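Local structure of esterase (Sinorhizobium meliloti 1021, 4TX1) at residues R63-D68 against S101-P106; G110-A115 against A169-L174. The protein is a carbohydrate acetylesterase of the SGNH-hydrolase family, probably cleaving acetyl and aryl ester bonds. One frame throughout, in Å; residues are numbered along the deposited sequence.

Interaction 1: residues R63-D68 against S101-P106; sequences RTTAYD and SNDMKP
Thr-65 carries OG1 between its backbone N and carbonyl carbon (chi1 61°), while Asp-103 holds CG anti to its carbonyl carbon and beside its backbone N (chi1 -70°), and the two side chains meet crosswise. Both carboxylate oxygens are used: OD1 of Asp-103 accepts from N of Thr-65 at 3.0 Å, and OD2 of Asp-103 takes the hydroxyl OG1 of Thr-65 in a short bond of 2.5 Å. Each oxygen offers its syn lone pair, so one residue is gripped through backbone and side chain together and the rotation of the carboxylate is fixed. An alanine in place of Asp-103 would probably leave both Thr-65 donors without their acceptor and the threonine side chain freer to turn. The Tyr-67 ring stands across the same carboxylate, their planes 85° apart, with CE2 of Tyr-67 3.3 Å from OD2 of Asp-103. The 101-106 segment carries the Ser-Asn-Asp of the block III signature that gives SGNH hydrolases their N, and Asn-102 occupies the position from which relatives supply an oxyanion-hole amide; its side chain lies near, without touching, a probable Ser-22, His-202, Asp-199 triad. ND2 of Asn-102 donates to O of Arg-63 at 3.0 Å from above the carbonyl plane. Water 1 also donates to that oxygen, and accepts from N of Asn-102. On the far side of the amide, NZ of Lys-105 makes a weak 3.3 Å bond to OD1 of Asn-102. Within 63-68, OG1 of Thr-64 donates to O of Tyr-67 at 2.6 Å, in the carbonyl plane and on a lone pair.

Interaction 2: residues G110-A115 against A169-L174; sequences GTAFGA and AMLAPL
Just ahead of Ala-112, whose methyl packs against Met-170 and Leu-174, the hydroxyl OG1 of Thr-111 accepts from N of Gly-114 at 3.0 Å. This is an N-cap bond: Thr-111 precedes the first turn of helix 112-127, and O of the same residue accepts from N of Ala-115 to carry the turn onward. A side chain on Gly-114 would run into that capping oxygen. The N of Ala-112, also in the first turn, is taken up by the side-chain amide oxygen of Gln-167. Across the contact itself there are only apolar encounters. CB of Ala-112 points at the other segment and is met by CD1 of Leu-174 at 3.6 Å and by CB of Met-170 at 3.7 Å; beyond CG the methionine runs extended, clear of the junction with Ala-112. Leu-171 sends CD2 up to CB of Ala-115, 3.7 Å away, and the same methyl reaches CA of Ala-112 at 3.9 Å, so one branch touches two residues three apart on the partner helix. In Leu-174 CD1 is anti to CA (chi2 -180°), which carries this methyl forward over Ala-112, with N of Phe-113 3.9 Å from it. The small alanines let the backbones come close, the CA atoms of Ala-112 and Leu-171 being 5.6 Å apart. The Phe-113 side chain starts away from this junction and packs on Met-160 of a second subunit. Small-residue packing here joins the opening turns of two neighbouring helices, the connections from strand 94-98 to 140-145 and from 140-145 to 185-188, in the beta-alpha-beta layering of the SGNH-hydrolase fold.

How the interactions relate
The centres of interactions 1 and 2 lie 11 Å apart, and they follow one another along the chain: interaction 1 closes at residue 106, before interaction 2 opens at 110. The loop after strand 94-98 first meets the loop after strand 53-59, then runs into helix 112-127, which rests on helix 171-182. They touch directly: OH of Tyr-67 is 2.8 Å from O of Gly-114 in a hydrogen bond, Asp-103 and Gly-110 are joined through their backbones, and the Asp-103 carboxylate packs on Ala-115. The presumed oxyanion-hole loop is thus continuous with the helical layer flanking the parallel sheet, and both contacts border a second subunit.

Interaction 1: residues R63-D68 against S101-P106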
ATOM      1  N   ARG A  63      12.686  13.781   3.069  1.00  9.51           N
ATOM      2  CA  ARG A  63      12.424  12.641   3.899  1.00  9.20           C
ATOM      3  C   ARG A  63      12.013  13.083   5.307  1.00 10.82           C
ATOM      4  O   ARG A  63      12.663  13.898   5.857  1.00 10.61           O
ATOM      5  CB  ARG A  63      13.658  11.762   4.005  1.00 20.00           C
ATOM      6  CG  ARG A  63      13.549  10.618   4.991  1.00 20.00           C
ATOM      7  CD  ARG A  63      14.712   9.650   4.921  1.00 20.00           C
ATOM      8  NE  ARG A  63      14.603   8.693   3.854  1.00 20.00           N
ATOM      9  CZ  ARG A  63      15.628   8.168   3.200  1.00 20.00           C
ATOM     10  NH1 ARG A  63      16.866   8.583   3.395  1.00 20.00           N
ATOM     11  NH2 ARG A  63      15.400   7.281   2.291  1.00 20.00           N
ATOM     12  N   THR A  64      10.942  12.496   5.833  1.00 10.09           N
ATOM     13  CA  THR A  64      10.457  12.725   7.163  1.00 10.99           C
ATOM     14  C   THR A  64      10.902  11.549   8.051  1.00 11.31           C
ATOM     15  O   THR A  64      11.383  10.507   7.554  1.00 11.38           O
ATOM     16  CB  THR A  64       8.944  12.762   7.207  1.00 10.75           C
ATOM     17  OG1 THR A  64       8.447  11.393   7.034  1.00 11.85           O
ATOM     18  CG2 THR A  64       8.357  13.710   6.103  1.00 12.37           C
ATOM     19  N   THR A  65      10.702  11.695   9.371  1.00 11.79           N
ATOM     20  CA  THR A  65      11.073  10.640  10.238  1.00 11.36           C
ATOM     21  C   THR A  65      10.192   9.415   9.995  1.00 12.84           C
ATOM     22  O   THR A  65      10.690   8.314   9.743  1.00 12.27           O
ATOM     23  CB  THR A  65      11.011  11.112  11.733  1.00 11.54           C
ATOM     24  OG1 THR A  65       9.678  11.496  12.057  1.00 11.76           O
ATOM     25  CG2 THR A  65      12.006  12.273  12.088  1.00 11.88           C
ATOM     26  N   ALA A  66       8.884   9.576  10.022  1.00 11.12           N
ATOM     27  CA  ALA A  66       7.977   8.413   9.994  1.00 12.11           C
ATOM     28  C   ALA A  66       6.611   8.773   9.439  1.00 12.01           C
ATOM     29  O   ALA A  66       5.559   8.204   9.849  1.00 12.66           O
ATOM     30  CB  ALA A  66       7.819   7.768  11.397  1.00 11.77           C
ATOM     31  N   TYR A  67       6.589   9.744   8.535  1.00 11.95           N
ATOM     32  CA  TYR A  67       5.338  10.348   8.036  1.00 12.77           C
ATOM     33  C   TYR A  67       5.279  10.361   6.529  1.00 12.19           C
ATOM     34  O   TYR A  67       6.211  10.638   5.839  1.00 11.28           O
ATOM     35  CB  TYR A  67       5.164  11.736   8.624  1.00 13.64           C
ATOM     36  CG  TYR A  67       5.199  11.745  10.146  1.00 12.25           C
ATOM     37  CD1 TYR A  67       4.042  11.431  10.914  1.00 14.88           C
ATOM     38  CD2 TYR A  67       6.363  11.959  10.813  1.00 12.30           C
ATOM     39  CE1 TYR A  67       4.125  11.337  12.277  1.00 14.28           C
ATOM     40  CE2 TYR A  67       6.432  11.816  12.220  1.00 12.95           C
ATOM     41  CZ  TYR A  67       5.289  11.543  12.928  1.00 15.00           C
ATOM     42  OH  TYR A  67       5.382  11.514  14.297  1.00 15.92           O
ATOM     43  N   ASP A  68       4.096  10.126   5.981  1.00 12.51           N
ATOM     44  CA  ASP A  68       3.939  10.108   4.555  1.00 12.91           C
ATOM     45  C   ASP A  68       3.958  11.519   3.944  1.00 12.59           C
ATOM     46  O   ASP A  68       3.413  12.493   4.506  1.00 15.24           O
ATOM     47  CB  ASP A  68       2.552   9.558   4.254  1.00 15.17           C
ATOM     48  CG  ASP A  68       2.402   8.106   4.662  1.00 21.76           C
ATOM     49  OD1 ASP A  68       3.405   7.342   4.549  1.00 16.65           O
ATOM     50  OD2 ASP A  68       1.253   7.802   5.220  1.00 26.65           O
ATOM     51  N   SER A 101      14.002  17.964  10.042  1.00 12.89           N
ATOM     52  CA  SER A 101      13.696  19.234   9.391  1.00 14.06           C
ATOM     53  C   SER A 101      12.378  19.199   8.629  1.00 13.70           C
ATOM     54  O   SER A 101      11.574  20.108   8.741  1.00 14.94           O
ATOM     55  CB  SER A 101      14.856  19.638   8.470  1.00 15.11           C
ATOM     56  OG  SER A 101      16.069  19.902   9.212  1.00 15.65           O
ATOM     57  N   ASN A 102      12.081  18.061   7.951  1.00 12.83           N
ATOM     58  CA  ASN A 102      10.843  18.008   7.193  1.00 11.67           C
ATOM     59  C   ASN A 102       9.619  17.800   8.051  1.00 11.31           C
ATOM     60  O   ASN A 102       8.524  18.170   7.685  1.00 13.52           O
ATOM     61  CB  ASN A 102      10.955  16.971   6.072  1.00 12.37           C
ATOM     62  CG  ASN A 102      11.949  17.379   5.013  1.00 12.98           C
ATOM     63  OD1 ASN A 102      11.747  18.418   4.393  1.00 15.76           O
ATOM     64  ND2 ASN A 102      13.011  16.643   4.820  1.00 11.32           N
ATOM     65  N   ASP A 103       9.864  17.236   9.215  1.00 11.52           N
ATOM     66  CA  ASP A 103       8.814  17.082  10.219  1.00 12.59           C
ATOM     67  C   ASP A 103       8.325  18.459  10.737  1.00 14.63           C
ATOM     68  O   ASP A 103       7.212  18.577  11.279  1.00 14.11           O
ATOM     69  CB  ASP A 103       9.235  16.264  11.428  1.00 12.63           C
ATOM     70  CG  ASP A 103       9.424  14.789  11.141  1.00 14.38           C
ATOM     71  OD1 ASP A 103      10.250  14.500  10.206  1.00 13.71           O
ATOM     72  OD2 ASP A 103       8.936  13.885  11.909  1.00 14.53           O
ATOM     73  N   MET A 104       9.138  19.519  10.508  1.00 12.68           N
ATOM     74  CA  MET A 104       8.706  20.870  10.919  1.00 14.50           C
ATOM     75  C   MET A 104       7.683  21.529  10.015  1.00 15.49           C
ATOM     76  O   MET A 104       7.100  22.557  10.362  1.00 16.55           O
ATOM     77  CB  MET A 104       9.991  21.757  11.017  1.00 15.13           C
ATOM     78  CG  MET A 104      11.087  21.224  11.896  1.00 14.60           C
ATOM     79  SD  MET A 104      10.567  21.117  13.662  1.00 17.74           S
ATOM     80  CE  MET A 104      10.022  19.434  13.872  1.00 15.95           C
ATOM     81  N   LYS A 105       7.403  20.909   8.857  1.00 12.58           N
ATOM     82  CA  LYS A 105       6.352  21.332   7.980  1.00 13.77           C
ATOM     83  C   LYS A 105       5.004  21.068   8.545  1.00 14.13           C
ATOM     84  O   LYS A 105       4.691  19.931   8.905  1.00 13.63           O
ATOM     85  CB  LYS A 105       6.432  20.525   6.650  1.00 12.99           C
ATOM     86  CG  LYS A 105       7.720  20.735   5.872  1.00 13.35           C
ATOM     87  CD  LYS A 105       7.713  19.763   4.690  1.00 13.74           C
ATOM     88  CE  LYS A 105       8.927  19.933   3.807  1.00 13.51           C
ATOM     89  NZ  LYS A 105       9.018  18.947   2.636  1.00 12.71           N
ATOM     90  N   PRO A 106       4.139  22.090   8.609  1.00 15.90           N
ATOM     91  CA  PRO A 106       2.754  21.855   9.056  1.00 16.60           C
ATOM     92  C   PRO A 106       2.003  20.751   8.370  1.00 16.37           C
ATOM     93  O   PRO A 106       1.242  20.024   9.020  1.00 17.77           O
ATOM     94  CB  PRO A 106       2.086  23.217   8.772  1.00 18.43           C
ATOM     95  CG  PRO A 106       3.202  24.224   9.027  1.00 19.00           C
ATOM     96  CD  PRO A 106       4.458  23.547   8.545  1.00 17.02           C
TER
HETATM   97  O   HOH W   1      13.750  15.437   7.990  1.00 12.37           O

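Interaction 2: residues G110-A115 against A169-L174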
ATOM      1  N   GLY A 110       4.592  19.339  12.028  1.00 14.25           N
ATOM      2  CA  GLY A 110       5.184  20.590  12.472  1.00 15.78           C
ATOM      3  C   GLY A 110       5.709  20.596  13.890  1.00 19.06           C
ATOM      4  O   GLY A 110       6.078  21.661  14.404  1.00 25.77           O
ATOM      5  N   THR A 111       5.760  19.443  14.541  1.00 16.96           N
ATOM      6  CA  THR A 111       6.111  19.383  15.954  1.00 17.50           C
ATOM      7  C   THR A 111       7.445  18.685  16.255  1.00 18.77           C
ATOM      8  O   THR A 111       7.755  17.617  15.749  1.00 16.11           O
ATOM      9  CB  THR A 111       4.994  18.739  16.831  1.00 17.92           C
ATOM     10  OG1 THR A 111       4.823  17.331  16.499  1.00 17.18           O
ATOM     11  CG2 THR A 111       3.578  19.418  16.617  1.00 19.45           C
ATOM     12  N   ALA A 112       8.248  19.290  17.155  1.00 16.67           N
ATOM     13  CA  ALA A 112       9.428  18.629  17.625  1.00 15.31           C
ATOM     14  C   ALA A 112       9.109  17.262  18.237  1.00 16.80           C
ATOM     15  O   ALA A 112       9.873  16.294  18.085  1.00 14.86           O
ATOM     16  CB  ALA A 112      10.210  19.505  18.630  1.00 17.65           C
ATOM     17  N   PHE A 113       8.029  17.214  19.010  1.00 17.46           N
ATOM     18  CA  PHE A 113       7.677  15.976  19.696  1.00 17.44           C
ATOM     19  C   PHE A 113       7.355  14.872  18.647  1.00 16.14           C
ATOM     20  O   PHE A 113       7.765  13.768  18.799  1.00 17.78           O
ATOM     21  CB  PHE A 113       6.452  16.169  20.605  1.00 18.72           C
ATOM     22  CG  PHE A 113       6.143  14.974  21.337  1.00 21.37           C
ATOM     23  CD1 PHE A 113       7.019  14.545  22.326  1.00 23.80           C
ATOM     24  CD2 PHE A 113       5.081  14.154  20.936  1.00 23.25           C
ATOM     25  CE1 PHE A 113       6.773  13.335  22.974  1.00 27.04           C
ATOM     26  CE2 PHE A 113       4.832  12.988  21.638  1.00 23.07           C
ATOM     27  CZ  PHE A 113       5.660  12.591  22.629  1.00 25.29           C
ATOM     28  N   GLY A 114       6.658  15.234  17.563  1.00 15.71           N
ATOM     29  CA  GLY A 114       6.355  14.227  16.524  1.00 15.23           C
ATOM     30  C   GLY A 114       7.643  13.712  15.855  1.00 14.70           C
ATOM     31  O   GLY A 114       7.713  12.542  15.491  1.00 15.47           O
ATOM     32  N   ALA A 115       8.670  14.562  15.735  1.00 14.39           N
ATOM     33  CA  ALA A 115       9.942  14.204  15.154  1.00 14.28           C
ATOM     34  C   ALA A 115      10.660  13.238  16.073  1.00 15.69           C
ATOM     35  O   ALA A 115      11.185  12.239  15.636  1.00 13.37           O
ATOM     36  CB  ALA A 115      10.850  15.407  14.829  1.00 12.37           C
ATOM     37  N   ALA A 169      14.117  24.348  17.172  1.00 19.59           N
ATOM     38  CA  ALA A 169      15.043  24.654  18.280  1.00 19.75           C
ATOM     39  C   ALA A 169      14.923  23.643  19.388  1.00 21.32           C
ATOM     40  O   ALA A 169      15.849  23.500  20.245  1.00 21.22           O
ATOM     41  CB  ALA A 169      14.722  26.085  18.809  1.00 19.44           C
ATOM     42  N   MET A 170      13.777  22.957  19.441  1.00 20.17           N
ATOM     43  CA  MET A 170      13.530  21.941  20.492  1.00 20.82           C
ATOM     44  C   MET A 170      14.069  20.571  20.153  1.00 21.98           C
ATOM     45  O   MET A 170      14.068  19.665  21.004  1.00 21.94           O
ATOM     46  CB  MET A 170      12.059  21.852  20.789  1.00 21.72           C
ATOM     47  CG  MET A 170      11.456  23.139  21.319  1.00 27.67           C
ATOM     48  SD  MET A 170       9.666  22.996  21.318  1.00 35.99           S
ATOM     49  CE  MET A 170       9.060  24.682  21.233  1.00 36.81           C
ATOM     50  N   LEU A 171      14.494  20.354  18.893  1.00 20.53           N
ATOM     51  CA  LEU A 171      14.978  19.012  18.534  1.00 20.08           C
ATOM     52  C   LEU A 171      16.230  18.550  19.266  1.00 22.22           C
ATOM     53  O   LEU A 171      16.299  17.393  19.649  1.00 19.66           O
ATOM     54  CB  LEU A 171      15.250  18.876  17.001  1.00 18.73           C
ATOM     55  CG  LEU A 171      14.048  19.150  16.123  1.00 18.95           C
ATOM     56  CD1 LEU A 171      14.518  19.410  14.693  1.00 16.31           C
ATOM     57  CD2 LEU A 171      13.016  17.995  16.250  1.00 17.59           C
ATOM     58  N   ALA A 172      17.239  19.416  19.484  1.00 18.59           N
ATOM     59  CA  ALA A 172      18.454  18.977  20.164  1.00 19.46           C
ATOM     60  C   ALA A 172      18.179  18.403  21.594  1.00 18.19           C
ATOM     61  O   ALA A 172      18.646  17.346  21.910  1.00 19.52           O
ATOM     62  CB  ALA A 172      19.502  20.074  20.167  1.00 19.70           C
ATOM     63  N   PRO A 173      17.416  19.101  22.442  1.00 21.28           N
ATOM     64  CA  PRO A 173      17.246  18.558  23.813  1.00 20.40           C
ATOM     65  C   PRO A 173      16.377  17.269  23.831  1.00 21.58           C
ATOM     66  O   PRO A 173      16.700  16.308  24.566  1.00 22.25           O
ATOM     67  CB  PRO A 173      16.598  19.705  24.585  1.00 22.10           C
ATOM     68  CG  PRO A 173      16.151  20.733  23.599  1.00 23.18           C
ATOM     69  CD  PRO A 173      16.973  20.507  22.336  1.00 20.45           C
ATOM     70  N   LEU A 174      15.321  17.236  22.999  1.00 21.23           N
ATOM     71  CA  LEU A 174      14.470  16.062  22.866  1.00 19.17           C
ATOM     72  C   LEU A 174      15.259  14.886  22.308  1.00 17.43           C
ATOM     73  O   LEU A 174      15.100  13.767  22.807  1.00 17.34           O
ATOM     74  CB  LEU A 174      13.264  16.367  22.005  1.00 20.30           C
ATOM     75  CG  LEU A 174      12.184  17.295  22.533  1.00 21.03           C
ATOM     76  CD1 LEU A 174      11.074  17.446  21.486  1.00 24.11           C
ATOM     77  CD2 LEU A 174      11.684  16.773  23.879  1.00 24.86           C
TER